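Methionine-binding protein (Coxiella burnetii, PDB 3TQW) binds methionine in the cleft between its two lobes and probably delivers it to an ABC transporter for uptake. Local coordinates at residues R116-L121 against A137-I142; K104-S109 against S160-D165; L31-I36 against K214-A219. All coordinates share one frame; numbering follows the deposited sequence. Where two conformers were deposited one is given.

Contact 1 (R116-L121 against A137-I142). With MET (methionine), chain C.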
ATOM      1  N   ARG A 116       0.680  -4.462  -9.839  1.00 14.88           N
ATOM      2  CA  ARG A 116       1.657  -4.834  -8.829  1.00 15.04           C
ATOM      3  C   ARG A 116       1.529  -6.300  -8.443  1.00 16.56           C
ATOM      4  O   ARG A 116       2.527  -7.008  -8.339  1.00 16.99           O
ATOM      5  CB  ARG A 116       1.482  -3.956  -7.585  1.00 16.17           C
ATOM      6  CG  ARG A 116       2.355  -4.358  -6.390  1.00 17.35           C
ATOM      7  CD  ARG A 116       2.043  -3.466  -5.199  1.00 17.75           C
ATOM      8  NE  ARG A 116       3.035  -3.571  -4.132  1.00 15.53           N
ATOM      9  CZ  ARG A 116       2.978  -2.874  -3.001  1.00 16.95           C
ATOM     10  NH1 ARG A 116       1.975  -2.033  -2.806  1.00 14.08           N
ATOM     11  NH2 ARG A 116       3.917  -3.016  -2.068  1.00 14.23           N
ATOM     12  N   ALA A 117       0.294  -6.743  -8.222  1.00 14.57           N
ATOM     13  CA  ALA A 117       0.030  -8.115  -7.815  1.00 15.58           C
ATOM     14  C   ALA A 117       0.374  -9.096  -8.932  1.00 18.02           C
ATOM     15  O   ALA A 117       0.850 -10.202  -8.671  1.00 16.95           O
ATOM     16  CB  ALA A 117      -1.419  -8.274  -7.409  1.00 11.93           C
ATOM     17  N   LEU A 118       0.116  -8.700 -10.176  1.00 16.02           N
ATOM     18  CA  LEU A 118       0.450  -9.553 -11.312  1.00 18.40           C
ATOM     19  C   LEU A 118       1.964  -9.716 -11.440  1.00 20.33           C
ATOM     20  O   LEU A 118       2.463 -10.801 -11.756  1.00 23.33           O
ATOM     21  CB  LEU A 118      -0.155  -9.005 -12.608  1.00 19.16           C
ATOM     22  CG  LEU A 118      -1.675  -9.143 -12.690  1.00 21.74           C
ATOM     23  CD1 LEU A 118      -2.219  -8.451 -13.933  1.00 23.09           C
ATOM     24  CD2 LEU A 118      -2.074 -10.619 -12.659  1.00 19.50           C
ATOM     25  N   LEU A 119       2.694  -8.639 -11.168  1.00 19.27           N
ATOM     26  CA  LEU A 119       4.149  -8.688 -11.166  1.00 21.77           C
ATOM     27  C   LEU A 119       4.662  -9.633 -10.089  1.00 22.45           C
ATOM     28  O   LEU A 119       5.651 -10.338 -10.293  1.00 22.00           O
ATOM     29  CB  LEU A 119       4.736  -7.291 -10.976  1.00 22.89           C
ATOM     30  CG  LEU A 119       4.743  -6.403 -12.224  1.00 27.34           C
ATOM     31  CD1 LEU A 119       5.032  -4.951 -11.863  1.00 26.10           C
ATOM     32  CD2 LEU A 119       5.748  -6.922 -13.248  1.00 27.78           C
ATOM     33  N   LEU A 120       3.982  -9.649  -8.944  1.00 22.07           N
ATOM     34  CA  LEU A 120       4.348 -10.536  -7.845  1.00 20.83           C
ATOM     35  C   LEU A 120       4.050 -12.000  -8.185  1.00 21.72           C
ATOM     36  O   LEU A 120       4.810 -12.896  -7.814  1.00 24.88           O
ATOM     37  CB  LEU A 120       3.630 -10.118  -6.556  1.00 19.40           C
ATOM     38  CG  LEU A 120       3.890 -10.910  -5.271  1.00 21.22           C
ATOM     39  CD1 LEU A 120       5.368 -10.959  -4.936  1.00 19.87           C
ATOM     40  CD2 LEU A 120       3.108 -10.316  -4.101  1.00 20.23           C
ATOM     41  N   LEU A 121       2.941 -12.247  -8.883  1.00 19.29           N
ATOM     42  CA  LEU A 121       2.618 -13.604  -9.325  1.00 22.60           C
ATOM     43  C   LEU A 121       3.660 -14.096 -10.325  1.00 23.86           C
ATOM     44  O   LEU A 121       3.948 -15.293 -10.409  1.00 24.94           O
ATOM     45  CB  LEU A 121       1.221 -13.671  -9.950  1.00 19.98           C
ATOM     46  CG  LEU A 121       0.038 -13.371  -9.035  1.00 20.85           C
ATOM     47  CD1 LEU A 121      -1.247 -13.284  -9.844  1.00 23.43           C
ATOM     48  CD2 LEU A 121      -0.079 -14.431  -7.948  1.00 19.73           C
ATOM     49  N   ALA A 137       0.235  -3.417 -15.958  1.00 42.34           N
ATOM     50  CA  ALA A 137      -0.200  -4.737 -16.417  1.00 35.62           C
ATOM     51  C   ALA A 137      -1.632  -5.090 -16.017  1.00 30.83           C
ATOM     52  O   ALA A 137      -2.100  -4.733 -14.933  1.00 29.75           O
ATOM     53  CB  ALA A 137       0.771  -5.814 -15.932  1.00 32.89           C
ATOM     54  N   THR A 138      -2.317  -5.787 -16.919  1.00 29.48           N
ATOM     55  CA  THR A 138      -3.645  -6.342 -16.680  1.00 28.49           C
ATOM     56  C   THR A 138      -3.563  -7.837 -16.982  1.00 27.18           C
ATOM     57  O   THR A 138      -2.559  -8.298 -17.520  1.00 29.71           O
ATOM     58  CB  THR A 138      -4.697  -5.690 -17.607  1.00 36.07           C
ATOM     59  OG1 THR A 138      -5.977  -6.307 -17.412  1.00 43.73           O
ATOM     60  CG2 THR A 138      -4.300  -5.854 -19.055  1.00 29.82           C
ATOM     61  N   PRO A 139      -4.599  -8.609 -16.617  1.00 24.69           N
ATOM     62  CA  PRO A 139      -4.571 -10.037 -16.948  1.00 26.66           C
ATOM     63  C   PRO A 139      -4.470 -10.301 -18.454  1.00 31.41           C
ATOM     64  O   PRO A 139      -4.043 -11.379 -18.861  1.00 30.57           O
ATOM     65  CB  PRO A 139      -5.906 -10.544 -16.402  1.00 25.91           C
ATOM     66  CG  PRO A 139      -6.194  -9.620 -15.243  1.00 24.06           C
ATOM     67  CD  PRO A 139      -5.693  -8.276 -15.681  1.00 24.90           C
HETATM   68  N   MSE A 140      -4.855  -9.323 -19.265  1.00 35.37           N
HETATM   69  CA  MSE A 140      -4.735  -9.437 -20.713  1.00 38.63           C
HETATM   70  C   MSE A 140      -3.269  -9.482 -21.112  1.00 39.17           C
HETATM   71  O   MSE A 140      -2.932  -9.841 -22.241  1.00 37.71           O
HETATM   72  CB  MSE A 140      -5.414  -8.250 -21.404  1.00 37.99           C
HETATM   73  CG  MSE A 140      -6.907  -8.415 -21.627  1.00 35.54           C
HETATM   74 SE   MSE A 140      -7.328  -9.870 -22.845  1.00 67.02          SE
HETATM   75  CE  MSE A 140      -7.997 -11.157 -21.534  1.00 42.41           C
ATOM     76  N   ASP A 141      -2.399  -9.104 -20.183  1.00 35.35           N
ATOM     77  CA  ASP A 141      -0.971  -9.087 -20.456  1.00 37.47           C
ATOM     78  C   ASP A 141      -0.292 -10.365 -19.997  1.00 32.44           C
ATOM     79  O   ASP A 141       0.931 -10.477 -20.049  1.00 30.46           O
ATOM     80  CB  ASP A 141      -0.308  -7.877 -19.801  1.00 43.59           C
ATOM     81  CG  ASP A 141      -0.804  -6.569 -20.371  1.00 49.00           C
ATOM     82  OD1 ASP A 141      -0.490  -6.273 -21.546  1.00 51.44           O
ATOM     83  OD2 ASP A 141      -1.501  -5.835 -19.643  1.00 49.80           O
ATOM     84  N   ILE A 142      -1.086 -11.327 -19.542  1.00 32.30           N
ATOM     85  CA  ILE A 142      -0.539 -12.620 -19.161  1.00 29.98           C
ATOM     86  C   ILE A 142      -0.269 -13.428 -20.423  1.00 33.65           C
ATOM     87  O   ILE A 142      -1.193 -13.780 -21.158  1.00 33.87           O
ATOM     88  CB  ILE A 142      -1.480 -13.394 -18.223  1.00 28.05           C
ATOM     89  CG1 ILE A 142      -1.588 -12.682 -16.872  1.00 25.86           C
ATOM     90  CG2 ILE A 142      -0.969 -14.810 -18.011  1.00 29.15           C
ATOM     91  CD1 ILE A 142      -2.508 -13.375 -15.891  1.00 26.32           C
TER
HETATM   92  N   MET C 238      -0.094   1.081   1.940  1.00 12.50           N
HETATM   93  CA  MET C 238      -0.433   0.457   0.655  1.00 13.36           C
HETATM   94  C   MET C 238       0.753  -0.369   0.166  1.00 15.66           C
HETATM   95  O   MET C 238       1.899   0.043   0.339  1.00 14.93           O
HETATM   96  CB  MET C 238      -0.795   1.538  -0.373  1.00 16.00           C
HETATM   97  CG  MET C 238      -1.224   1.029  -1.752  1.00 10.90           C
HETATM   98  SD  MET C 238      -1.626   2.386  -2.884  1.00  6.26           S
HETATM   99  CE  MET C 238      -3.082   3.037  -2.067  1.00 13.85           C
HETATM  100  OXT MET C 238       0.607  -1.455  -0.402  1.00 15.45           O

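Contact 2 (K104-S109 against S160-D165)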
ATOM      1  N   LYS A 104      -7.989 -20.404  -8.050  1.00 24.97           N
ATOM      2  CA  LYS A 104      -8.368 -18.990  -8.051  1.00 22.29           C
ATOM      3  C   LYS A 104      -7.374 -18.148  -7.266  1.00 23.96           C
ATOM      4  O   LYS A 104      -7.067 -18.450  -6.114  1.00 21.76           O
ATOM      5  CB  LYS A 104      -9.750 -18.798  -7.437  1.00 24.00           C
ATOM      6  CG  LYS A 104     -10.852 -19.597  -8.105  1.00 31.96           C
ATOM      7  CD  LYS A 104     -12.193 -19.354  -7.427  1.00 38.30           C
ATOM      8  CE  LYS A 104     -13.330 -19.934  -8.254  1.00 45.81           C
ATOM      9  NZ  LYS A 104     -14.651 -19.718  -7.607  1.00 49.23           N
ATOM     10  N   ILE A 105      -6.887 -17.083  -7.894  1.00 20.41           N
ATOM     11  CA  ILE A 105      -5.961 -16.164  -7.261  1.00 21.49           C
ATOM     12  C   ILE A 105      -6.597 -14.779  -7.218  1.00 20.84           C
ATOM     13  O   ILE A 105      -6.928 -14.217  -8.262  1.00 20.97           O
ATOM     14  CB  ILE A 105      -4.652 -16.041  -8.066  1.00 24.18           C
ATOM     15  CG1 ILE A 105      -4.122 -17.417  -8.478  1.00 25.60           C
ATOM     16  CG2 ILE A 105      -3.614 -15.273  -7.263  1.00 24.11           C
ATOM     17  CD1 ILE A 105      -3.532 -18.202  -7.345  1.00 29.38           C
ATOM     18  N   ALA A 106      -6.770 -14.232  -6.020  1.00 17.74           N
ATOM     19  CA  ALA A 106      -7.368 -12.908  -5.880  1.00 15.94           C
ATOM     20  C   ALA A 106      -6.295 -11.828  -5.894  1.00 15.48           C
ATOM     21  O   ALA A 106      -5.232 -11.997  -5.301  1.00 16.57           O
ATOM     22  CB  ALA A 106      -8.197 -12.824  -4.608  1.00 13.83           C
ATOM     23  N   VAL A 107      -6.579 -10.729  -6.590  1.00 12.81           N
ATOM     24  CA  VAL A 107      -5.680  -9.578  -6.649  1.00 15.93           C
ATOM     25  C   VAL A 107      -6.512  -8.302  -6.493  1.00 12.69           C
ATOM     26  O   VAL A 107      -7.717  -8.318  -6.746  1.00 17.36           O
ATOM     27  CB  VAL A 107      -4.940  -9.517  -7.995  1.00 16.30           C
ATOM     28  CG1 VAL A 107      -4.106 -10.780  -8.208  1.00 16.53           C
ATOM     29  CG2 VAL A 107      -5.942  -9.344  -9.142  1.00 14.40           C
ATOM     30  N   PRO A 108      -5.878  -7.196  -6.066  1.00 11.31           N
ATOM     31  CA  PRO A 108      -6.585  -5.906  -5.992  1.00 12.09           C
ATOM     32  C   PRO A 108      -7.111  -5.509  -7.367  1.00 15.62           C
ATOM     33  O   PRO A 108      -6.512  -5.907  -8.366  1.00 14.43           O
ATOM     34  CB  PRO A 108      -5.493  -4.925  -5.549  1.00 13.46           C
ATOM     35  CG  PRO A 108      -4.449  -5.782  -4.882  1.00 12.96           C
ATOM     36  CD  PRO A 108      -4.469  -7.080  -5.649  1.00 12.72           C
ATOM     37  N   SER A 109      -8.201  -4.739  -7.411  1.00 15.52           N
ATOM     38  CA  SER A 109      -8.868  -4.392  -8.670  1.00 15.41           C
ATOM     39  C   SER A 109      -8.537  -2.985  -9.181  1.00 14.95           C
ATOM     40  O   SER A 109      -8.853  -2.653 -10.312  1.00 17.65           O
ATOM     41  CB  SER A 109     -10.382  -4.523  -8.514  1.00 14.56           C
ATOM     42  OG  SER A 109     -10.857  -3.601  -7.539  1.00 14.26           O
ATOM     43  N   SER A 160      -8.674  -9.584   2.227  1.00 19.38           N
ATOM     44  CA  SER A 160      -8.368 -10.358   3.428  1.00 23.50           C
ATOM     45  C   SER A 160      -9.493 -11.310   3.843  1.00 28.98           C
ATOM     46  O   SER A 160      -9.256 -12.266   4.574  1.00 33.28           O
ATOM     47  CB  SER A 160      -7.980  -9.447   4.596  1.00 20.65           C
ATOM     48  OG  SER A 160      -9.099  -8.745   5.102  1.00 23.39           O
ATOM     49  N   ARG A 161     -10.706 -11.036   3.373  0.57 26.76           N
ATOM     50  CA  ARG A 161     -11.861 -11.862   3.709  0.57 26.54           C
ATOM     51  C   ARG A 161     -12.175 -12.867   2.605  0.57 27.12           C
ATOM     52  O   ARG A 161     -13.174 -13.582   2.677  0.57 27.49           O
ATOM     53  CB  ARG A 161     -13.086 -10.988   3.997  0.57 26.76           C
ATOM     54  CG  ARG A 161     -13.056 -10.295   5.353  0.57 28.06           C
ATOM     55  CD  ARG A 161     -14.150  -9.242   5.485  0.57 28.74           C
ATOM     56  NE  ARG A 161     -14.254  -8.719   6.848  0.57 28.51           N
ATOM     57  CZ  ARG A 161     -13.481  -7.757   7.346  0.57 29.99           C
ATOM     58  NH1 ARG A 161     -12.534  -7.204   6.598  0.57 24.27           N
ATOM     59  NH2 ARG A 161     -13.651  -7.347   8.596  0.57 31.03           N
ATOM     60  N   SER A 162     -11.313 -12.926   1.593  1.00 24.11           N
ATOM     61  CA  SER A 162     -11.540 -13.792   0.441  1.00 23.25           C
ATOM     62  C   SER A 162     -10.886 -15.161   0.594  1.00 23.65           C
ATOM     63  O   SER A 162     -11.156 -16.072  -0.188  1.00 24.02           O
ATOM     64  CB  SER A 162     -11.036 -13.124  -0.844  1.00 27.70           C
ATOM     65  OG  SER A 162      -9.617 -13.138  -0.916  1.00 28.52           O
ATOM     66  N   LEU A 163     -10.040 -15.306   1.607  1.00 22.06           N
ATOM     67  CA  LEU A 163      -9.181 -16.482   1.725  1.00 23.35           C
ATOM     68  C   LEU A 163      -9.926 -17.789   1.956  1.00 27.80           C
ATOM     69  O   LEU A 163      -9.334 -18.862   1.888  1.00 30.13           O
ATOM     70  CB  LEU A 163      -8.124 -16.271   2.810  1.00 22.35           C
ATOM     71  CG  LEU A 163      -7.068 -15.223   2.462  1.00 25.14           C
ATOM     72  CD1 LEU A 163      -6.072 -15.074   3.597  1.00 27.69           C
ATOM     73  CD2 LEU A 163      -6.357 -15.605   1.168  1.00 21.01           C
ATOM     74  N   GLY A 164     -11.222 -17.704   2.231  1.00 30.78           N
ATOM     75  CA  GLY A 164     -12.036 -18.899   2.335  1.00 32.38           C
ATOM     76  C   GLY A 164     -12.539 -19.336   0.973  1.00 34.61           C
ATOM     77  O   GLY A 164     -13.001 -20.464   0.803  1.00 38.15           O
ATOM     78  N   ASP A 165     -12.435 -18.443  -0.007  1.00 32.66           N
ATOM     79  CA  ASP A 165     -13.018 -18.675  -1.327  1.00 33.26           C
ATOM     80  C   ASP A 165     -11.987 -18.730  -2.452  1.00 32.27           C
ATOM     81  O   ASP A 165     -12.316 -19.089  -3.580  1.00 34.44           O
ATOM     82  CB  ASP A 165     -14.055 -17.594  -1.643  1.00 39.25           C
ATOM     83  CG  ASP A 165     -15.221 -17.605  -0.672  1.00 45.01           C
ATOM     84  OD1 ASP A 165     -15.667 -18.707  -0.288  1.00 46.74           O
ATOM     85  OD2 ASP A 165     -15.688 -16.513  -0.291  1.00 47.52           O
TER

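Contact 3 (L31-I36 against K214-A219)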
ATOM      1  N   LEU A  31       4.473  21.288  16.372  1.00 15.45           N
ATOM      2  CA  LEU A  31       3.465  21.293  15.307  1.00 15.32           C
ATOM      3  C   LEU A  31       2.240  20.455  15.682  1.00 14.10           C
ATOM      4  O   LEU A  31       2.376  19.310  16.111  1.00 14.25           O
ATOM      5  CB  LEU A  31       4.082  20.756  14.010  1.00 14.30           C
ATOM      6  CG  LEU A  31       3.236  20.747  12.731  1.00 17.84           C
ATOM      7  CD1 LEU A  31       2.972  22.171  12.257  1.00 16.87           C
ATOM      8  CD2 LEU A  31       3.930  19.942  11.643  1.00 18.97           C
ATOM      9  N   HIS A  32       1.052  21.036  15.516  1.00 12.14           N
ATOM     10  CA  HIS A  32      -0.201  20.352  15.806  1.00 15.76           C
ATOM     11  C   HIS A  32      -0.719  19.654  14.559  1.00 20.82           C
ATOM     12  O   HIS A  32      -0.988  20.294  13.540  1.00 20.09           O
ATOM     13  CB  HIS A  32      -1.265  21.337  16.293  1.00 14.47           C
ATOM     14  CG  HIS A  32      -0.979  21.914  17.642  1.00 18.41           C
ATOM     15  ND1 HIS A  32      -1.134  21.195  18.807  1.00 22.66           N
ATOM     16  CD2 HIS A  32      -0.550  23.145  18.013  1.00 20.88           C
ATOM     17  CE1 HIS A  32      -0.811  21.957  19.838  1.00 24.00           C
ATOM     18  NE2 HIS A  32      -0.456  23.144  19.384  1.00 24.92           N
ATOM     19  N   VAL A  33      -0.864  18.340  14.658  1.00 15.88           N
ATOM     20  CA  VAL A  33      -1.337  17.521  13.554  1.00 14.95           C
ATOM     21  C   VAL A  33      -2.644  16.843  13.938  1.00 15.90           C
ATOM     22  O   VAL A  33      -2.722  16.162  14.956  1.00 16.97           O
ATOM     23  CB  VAL A  33      -0.321  16.435  13.205  1.00 17.29           C
ATOM     24  CG1 VAL A  33      -0.898  15.489  12.154  1.00 20.63           C
ATOM     25  CG2 VAL A  33       0.990  17.063  12.722  1.00 18.47           C
ATOM     26  N   ASN A  34      -3.672  17.044  13.125  1.00 16.83           N
ATOM     27  CA  ASN A  34      -4.948  16.373  13.319  1.00 19.57           C
ATOM     28  C   ASN A  34      -5.111  15.253  12.288  1.00 17.57           C
ATOM     29  O   ASN A  34      -5.123  15.507  11.084  1.00 14.59           O
ATOM     30  CB  ASN A  34      -6.093  17.382  13.207  1.00 21.43           C
ATOM     31  CG  ASN A  34      -7.451  16.768  13.518  1.00 29.02           C
ATOM     32  OD1 ASN A  34      -7.542  15.668  14.063  1.00 32.11           O
ATOM     33  ND2 ASN A  34      -8.517  17.490  13.177  1.00 32.86           N
ATOM     34  N   ILE A  35      -5.214  14.014  12.761  1.00 15.65           N
ATOM     35  CA  ILE A  35      -5.308  12.862  11.864  1.00 17.45           C
ATOM     36  C   ILE A  35      -6.756  12.625  11.432  1.00 17.21           C
ATOM     37  O   ILE A  35      -7.642  12.461  12.269  1.00 17.53           O
ATOM     38  CB  ILE A  35      -4.741  11.581  12.530  1.00 13.24           C
ATOM     39  CG1 ILE A  35      -3.268  11.786  12.884  1.00 12.33           C
ATOM     40  CG2 ILE A  35      -4.925  10.372  11.617  1.00 12.13           C
ATOM     41  CD1 ILE A  35      -2.689  10.719  13.783  1.00 14.90           C
ATOM     42  N   ILE A  36      -6.989  12.623  10.123  1.00 16.23           N
ATOM     43  CA  ILE A  36      -8.312  12.337   9.566  1.00 14.95           C
ATOM     44  C   ILE A  36      -8.280  10.965   8.884  1.00 14.33           C
ATOM     45  O   ILE A  36      -7.567  10.781   7.898  1.00 15.57           O
ATOM     46  CB  ILE A  36      -8.728  13.409   8.544  1.00 15.98           C
ATOM     47  CG1 ILE A  36      -8.569  14.815   9.150  1.00 21.04           C
ATOM     48  CG2 ILE A  36     -10.160  13.176   8.069  1.00 16.98           C
ATOM     49  CD1 ILE A  36      -9.360  15.026  10.430  1.00 22.63           C
ATOM     50  N   LYS A 214       6.437  19.777   5.126  1.00 18.67           N
ATOM     51  CA  LYS A 214       7.761  19.166   5.052  1.00 18.15           C
ATOM     52  C   LYS A 214       8.184  18.604   6.410  1.00 18.40           C
ATOM     53  O   LYS A 214       8.843  17.572   6.486  1.00 17.84           O
ATOM     54  CB  LYS A 214       8.806  20.175   4.572  1.00 20.77           C
ATOM     55  CG  LYS A 214       8.665  20.603   3.117  1.00 29.32           C
ATOM     56  CD  LYS A 214       9.833  21.502   2.716  1.00 37.35           C
ATOM     57  CE  LYS A 214       9.764  21.906   1.254  1.00 45.99           C
ATOM     58  NZ  LYS A 214      10.912  22.779   0.868  1.00 50.18           N
ATOM     59  N   GLN A 215       7.809  19.294   7.480  1.00 15.63           N
ATOM     60  CA  GLN A 215       8.118  18.821   8.830  1.00 16.95           C
ATOM     61  C   GLN A 215       7.422  17.501   9.168  1.00 15.43           C
ATOM     62  O   GLN A 215       7.951  16.695   9.928  1.00 18.72           O
ATOM     63  CB  GLN A 215       7.806  19.902   9.866  1.00 13.69           C
ATOM     64  CG  GLN A 215       8.811  21.035   9.831  1.00 18.90           C
ATOM     65  CD  GLN A 215       8.328  22.265  10.579  1.00 26.01           C
ATOM     66  OE1 GLN A 215       7.333  22.216  11.297  1.00 26.47           O
ATOM     67  NE2 GLN A 215       9.022  23.377  10.395  1.00 31.59           N
ATOM     68  N   LEU A 216       6.250  17.280   8.586  0.54 16.00           N
ATOM     69  CA  LEU A 216       5.546  16.018   8.766  0.54 16.67           C
ATOM     70  C   LEU A 216       6.352  14.859   8.179  0.54 16.58           C
ATOM     71  O   LEU A 216       6.415  13.777   8.765  0.54 16.11           O
ATOM     72  CB  LEU A 216       4.159  16.085   8.122  0.54 19.02           C
ATOM     73  CG  LEU A 216       3.259  14.862   8.272  0.54 21.17           C
ATOM     74  CD1 LEU A 216       3.002  14.558   9.742  0.54 22.17           C
ATOM     75  CD2 LEU A 216       1.950  15.077   7.527  0.54 23.58           C
ATOM     76  N   VAL A 217       6.967  15.091   7.023  1.00 18.59           N
ATOM     77  CA  VAL A 217       7.830  14.096   6.397  1.00 17.46           C
ATOM     78  C   VAL A 217       9.023  13.804   7.296  1.00 17.36           C
ATOM     79  O   VAL A 217       9.371  12.646   7.518  1.00 15.28           O
ATOM     80  CB  VAL A 217       8.325  14.552   5.007  1.00 16.31           C
ATOM     81  CG1 VAL A 217       9.379  13.592   4.469  1.00 19.29           C
ATOM     82  CG2 VAL A 217       7.161  14.654   4.045  1.00 14.70           C
ATOM     83  N   SER A 218       9.644  14.856   7.823  1.00 16.40           N
ATOM     84  CA  SER A 218      10.768  14.681   8.735  1.00 18.23           C
ATOM     85  C   SER A 218      10.391  13.875   9.984  1.00 16.31           C
ATOM     86  O   SER A 218      11.131  12.982  10.403  1.00 15.30           O
ATOM     87  CB  SER A 218      11.351  16.037   9.132  1.00 19.76           C
ATOM     88  OG  SER A 218      11.755  16.765   7.984  1.00 22.46           O
ATOM     89  N   ALA A 219       9.244  14.192  10.577  1.00 16.30           N
ATOM     90  CA  ALA A 219       8.763  13.459  11.753  1.00 16.11           C
ATOM     91  C   ALA A 219       8.566  11.971  11.457  1.00 16.75           C
ATOM     92  O   ALA A 219       8.855  11.117  12.301  1.00 17.32           O
ATOM     93  CB  ALA A 219       7.467  14.066  12.266  1.00 16.47           C
TER

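Contact 1 (R116-L121 against A137-I142)
Leu118 meets the 137-142 loop with the two branches of its isopropyl end. CD1 stands squarely over the flat face of the Thr138-Pro139 peptide, 3.4 Å above Thr138 C, and the edge of the proline ring flanks it, with Pro139 CD 3.9 Å from Leu118 CD1. The second branch turns along the loop instead: Leu118 CD2 comes within 4.3 Å of Ile142 CD1. With CG anti to the carbonyl carbon (chi1 -71°), the branches are set over the loop, one on the peptide and the other reaching Ile142. Ala137 closes one end of the patch, its CB 4.5 Å from Leu118 CD1. The loop presents this surface by folding into a short 3-10 turn, with Asp141 N bonded to Thr138 O at 2.8 Å. Leu129, on the short strand 128-129, touches Leu119 of the helix as well as Ala137 and Ile142, so the small two-stranded antiparallel sheet formed with 142-144 lies against the same helix.

Arg116 points the other way, away from the loop. Its chain is extended from CG to NE and carries the guanidinium to the bound methionine, whose carboxylate carbon lies in the guanidinium plane at the edge. Arg116 NH1 donates to OXT of the ligand at 2.8 Å, a bent bond with an N-H...O angle of 134°. Arg116 NE forms a salt bridge with Glu191, while Met86 and Tyr197 touch the side chain.

One helix thus has two chemically different sides. Toward the loop the contact is apolar, van der Waals in kind, and sits near the surface; toward the ligand a cation is shared between Glu191 and the methionine carboxylate, which should orient the guanidinium and favour a ligand with a negatively charged end.

Contact 2 (K104-S109 against S160-D165)
Two loose van der Waals approaches join strand 104-108 to the 160-165 loop. Ala106 CB faces the hydroxyl of Ser162, 4.0 Å from OG, and the aliphatic part of Lys104 passes the loop's far end, with Lys104 CD 3.9 Å from Asp165 O. Extended beyond CG, the lysine chain runs on past this carbonyl, and the touch is made by its methylene CD, not the ammonium.

Polar bonding runs within the loop or to its neighbours. Ser162 OG is hydrogen-bonded to Leu159 O just upstream; chi1 of 74° sets the hydroxyl between the backbone N and the carbonyl carbon. Asp165 N bonds to Ser162 O at 2.7 Å, curling the chain into a tight turn. The strand has backbone partners on both flanks: Ile105 pairs with Lys150 and Val152, Ala106 with Leu168 and Ala170.

Apolar cover is divided between the faces of the sheet. Ala106 and Ser162 both touch Leu154, while Ile105 and Val107 pack on helix 111-123. The loop is part of the crossover from strand 150-154 to strand 168-171, passing over the parallel strand 104-108 between them, a topology characteristic of the lobes of type II periplasmic binding proteins.

Contact 3 (L31-I36 against K214-A219)
The carboxamide of Gln215 turns its oxygen, and neither of its faces, toward Leu31. Gln215 OE1 is 4.1 Å from Leu31 CD2, and Leu31 CD1 lies 4.5 Å from the same Gln215 OE1, so both methyls gather beyond the oxygen. Nothing from 31-36 is stacked on the flat amide. The contact is therefore a van der Waals approach of methyl groups to a carbonyl oxygen, at the partly exposed margin of the interface. Gln215 reaches that margin because its chain is extended beyond CG, with CG anti to the carbonyl carbon (chi1 -73°). It also touches a crystal neighbour, so the lattice may influence where the amide settles. Leu31 comes to meet it with CG anti to the backbone N (chi1 -176°), and the two side chains cross obliquely.

Strand 33-38 is an outermost strand of the six-stranded mixed sheet and runs parallel to strand 5-10. The order 33-38, 5-10, 55-60, 198-204, 75-83 is the classical arrangement of a type II periplasmic binding protein lobe, in which a strand that enters late in the sequence is inserted antiparallel. Helix 211-220 follows that inserted strand and comes back to cover the first strands of the lobe.

Deeper in, Val33 and Leu216 supply the apolar part. Val33 CG2 lies 4.4 Å from Leu216 CD1, a light touch; Leu216 has two conformers, which makes this distance less certain. Both residues also rest on Val7, so valine, leucine and the neighbouring strand share one buried patch. Ala219 N bonds to Gln215 O at 2.9 Å within the helix. On the strand, Val33 O accepts a hydrogen bond from Lys22 NZ of helix 13-29, while Asn34 pairs through its backbone with Val5 and Val7.

Contacts 1 and 2 belong to one lobe, contact 3 to the other, on opposite sides of the chain's centre. Contact 3 joins 31-36 to 214-219 and so encloses contact 2, which in turn encloses contact 1. The centre of contact 3 is 35 Å from those of contacts 1 and 2, and its nearest atoms are about 19 Å from either. Contacts 1 and 2 have centres 15 Å apart and touch: strand 104-108 runs into helix 111-123, where Ala117 and Leu121 pack on Ile105, Val107 and Pro108. The chain thus leaves the first lobe, builds the second and returns, and methionine occupies the cleft between them, reached by Arg116.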